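Local coordinates for succinate-semialdehyde dehydrogenase (PDB 4ITA), which probably oxidises succinic semialdehyde to succinate with NADP+ as the hydride acceptor, as an aldehyde dehydrogenase built on a Rossmann-type cofactor-binding fold, at residues A[214-219]-A[227-232]. Residues are numbered along the deposited sequence; the frame is centred on the assembly and turned at random.
Sequences ASLASL and TLLELG. With NDP (NADPH dihydro-nicotinamide-adenine-dinucleotide phosphate), chain C; EDO (1,2-ethanediol), chain K; EDO (1,2-ethanediol), chain M.
Leu216 and Ala217 of helix 210-222 pack against Thr227 and Leu229 of strand 227-230, the helix and second strand of a beta-alpha-beta unit in the Rossmann-type domain. The segment axes run nearly antiparallel (168°) and approach to 9.2 Å, as expected when a crossover helix lies on the strand that follows it. The tight part is apolar: Leu229 points toward the helix with both methyls, CD1 lying 3.9 Å from Ala217 CB and CD2 4.2 Å from Leu216 CD2. With its CG anti to the backbone N, Leu216 extends alongside Leu229 and Thr227, and its CD2 also meets Thr227 CG2 at 4.0 Å. Ala204 and Ile196 pack on Leu216 as well, and Gly221 of the second subunit touches Ala217. The hydroxyl side of Thr227, a partly exposed residue, is looser: Ala217 CB comes only to 4.4 Å from Thr227 OG1, which is hydrogen-bonded to Tyr435 OH, and a 1,2-ethanediol, presumably a crystallisation additive, makes a weak hydrogen bond to Thr227 O. Away from this apolar patch, both segments also line the NADPH site. Ser215 OG lies 3.4 Å from N6A of the adenine, whereas the strand end holds the nicotinamide carboxamide, whose N7N donates to Glu230 OE1 over 3.1 Å. Glu230 bends at chi2 (-87°), which brings its carboxylate beside that amide. With an alanine here the carboxamide N7N would lose its carboxylate acceptor and is likely to turn more easily. The second N7N bond is almost straight (173°), ending on Leu231 O at 3.0 Å.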
# COMPACT_ATOMS: atom_id res chain seq x y z
N ALA A 214 9.70 9.28 4.80
CA ALA A 214 10.79 8.43 4.32
C ALA A 214 11.35 7.55 5.43
O ALA A 214 11.66 6.37 5.22
CB ALA A 214 11.90 9.29 3.72
N SER A 215 11.50 8.12 6.62
CA SER A 215 12.00 7.37 7.76
C SER A 215 11.04 6.25 8.15
O SER A 215 11.44 5.08 8.25
CB SER A 215 12.23 8.32 8.94
OG SER A 215 12.78 7.62 10.04
N LEU A 216 9.77 6.59 8.35
CA LEU A 216 8.80 5.59 8.75
C LEU A 216 8.61 4.51 7.69
O LEU A 216 8.57 3.32 8.00
CB LEU A 216 7.46 6.26 9.08
CG LEU A 216 6.31 5.32 9.48
CD1 LEU A 216 5.54 5.86 10.68
CD2 LEU A 216 5.35 5.11 8.30
N ALA A 217 8.51 4.92 6.42
CA ALA A 217 8.25 3.96 5.36
C ALA A 217 9.44 3.05 5.08
O ALA A 217 9.26 1.87 4.78
CB ALA A 217 7.79 4.66 4.09
N SER A 218 10.65 3.59 5.16
CA SER A 218 11.84 2.75 4.96
C SER A 218 11.95 1.70 6.07
O SER A 218 12.22 0.52 5.80
CB SER A 218 13.11 3.59 4.82
OG SER A 218 13.40 4.33 6.00
N LEU A 219 11.69 2.12 7.31
CA LEU A 219 11.72 1.19 8.45
C LEU A 219 10.63 0.13 8.34
O LEU A 219 10.88 -1.05 8.57
CB LEU A 219 11.59 1.95 9.78
CG LEU A 219 12.80 2.79 10.22
CD1 LEU A 219 12.42 3.68 11.40
CD2 LEU A 219 14.00 1.91 10.58
N THR A 227 2.18 0.51 4.66
CA THR A 227 2.10 1.91 5.08
C THR A 227 1.16 2.72 4.22
O THR A 227 0.75 2.30 3.14
CB THR A 227 3.48 2.60 5.04
OG1 THR A 227 4.04 2.48 3.73
CG2 THR A 227 4.42 1.98 6.06
N LEU A 228 0.83 3.90 4.73
CA LEU A 228 0.08 4.91 4.00
C LEU A 228 0.78 6.21 4.36
O LEU A 228 1.02 6.47 5.54
CB LEU A 228 -1.38 4.92 4.45
CG LEU A 228 -2.35 5.82 3.66
CD1 LEU A 228 -3.77 5.32 3.76
CD2 LEU A 228 -2.30 7.25 4.15
N LEU A 229 1.13 7.02 3.35
CA LEU A 229 1.80 8.30 3.58
C LEU A 229 0.99 9.44 3.00
O LEU A 229 0.68 9.45 1.81
CB LEU A 229 3.20 8.31 2.96
CG LEU A 229 4.23 7.33 3.50
CD1 LEU A 229 5.57 7.59 2.83
CD2 LEU A 229 4.38 7.47 5.01
N GLU A 230 0.66 10.40 3.85
CA GLU A 230 -0.02 11.63 3.47
C GLU A 230 0.95 12.77 3.72
O GLU A 230 1.12 13.21 4.85
CB GLU A 230 -1.29 11.80 4.32
CG GLU A 230 -2.38 10.74 4.10
CD GLU A 230 -3.33 11.06 2.95
OE1 GLU A 230 -3.19 12.14 2.33
OE2 GLU A 230 -4.22 10.23 2.68
N LEU A 231 1.61 13.23 2.67
CA LEU A 231 2.67 14.22 2.84
C LEU A 231 2.26 15.59 2.30
O LEU A 231 1.08 15.83 2.04
CB LEU A 231 3.99 13.73 2.23
CG LEU A 231 4.37 12.30 2.64
CD1 LEU A 231 5.66 11.89 1.95
CD2 LEU A 231 4.48 12.11 4.17
N GLY A 232 3.22 16.48 2.15
CA GLY A 232 2.91 17.85 1.79
C GLY A 232 2.61 18.08 0.33
O GLY A 232 2.68 17.16 -0.50
PA NDP C . 7.03 16.72 10.49
O1A NDP C . 7.21 15.67 9.44
O2A NDP C . 8.24 17.45 11.03
O5B NDP C . 6.28 16.07 11.74
C5B NDP C . 5.10 15.28 11.59
C4B NDP C . 5.10 14.11 12.58
O4B NDP C . 6.18 13.23 12.26
C3B NDP C . 5.34 14.54 14.02
O3B NDP C . 4.66 13.63 14.90
C2B NDP C . 6.84 14.35 14.18
O2B NDP C . 7.26 14.15 15.52
C1B NDP C . 7.02 13.08 13.41
N9A NDP C . 8.37 12.84 12.89
C8A NDP C . 9.24 13.73 12.38
N7A NDP C . 10.37 13.10 11.97
C5A NDP C . 10.20 11.79 12.20
C6A NDP C . 10.99 10.55 12.01
N6A NDP C . 12.22 10.62 11.47
N1A NDP C . 10.43 9.39 12.40
C2A NDP C . 9.20 9.32 12.94
N3A NDP C . 8.43 10.40 13.15
C4A NDP C . 8.88 11.62 12.80
O3 NDP C . 5.93 17.73 9.84
PN NDP C . 5.69 19.33 9.94
O1N NDP C . 6.99 20.10 9.89
O2N NDP C . 4.70 19.56 11.06
O5D NDP C . 4.93 19.60 8.55
C5D NDP C . 3.64 19.04 8.31
C4D NDP C . 3.61 18.36 6.96
O4D NDP C . 2.49 17.47 6.89
C3D NDP C . 3.46 19.32 5.80
O3D NDP C . 4.33 18.95 4.73
C2D NDP C . 1.99 19.15 5.46
O2D NDP C . 1.74 19.57 4.12
C1D NDP C . 1.80 17.66 5.65
N1N NDP C . 0.37 17.35 5.76
C2N NDP C . -0.16 16.33 5.05
C3N NDP C . -1.52 16.31 4.78
C7N NDP C . -2.16 15.18 4.02
O7N NDP C . -3.20 14.70 4.46
N7N NDP C . -1.59 14.73 2.91
C4N NDP C . -2.42 17.44 5.23
C5N NDP C . -1.80 18.14 6.35
C6N NDP C . -0.43 18.06 6.57
P2B NDP C . 7.92 15.33 16.39
O1X NDP C . 8.20 14.64 17.69
O2X NDP C . 9.17 15.75 15.66
O3X NDP C . 6.91 16.44 16.52
C1 EDO K . 3.39 0.75 0.29
O1 EDO K . 2.20 0.81 -0.51
C2 EDO K . 3.12 0.02 1.60
O2 EDO K . 1.76 -0.44 1.65
C1 EDO M . 6.56 18.15 2.22
O1 EDO M . 6.31 16.74 2.22
C2 EDO M . 8.06 18.39 2.07
O2 EDO M . 8.77 17.82 3.18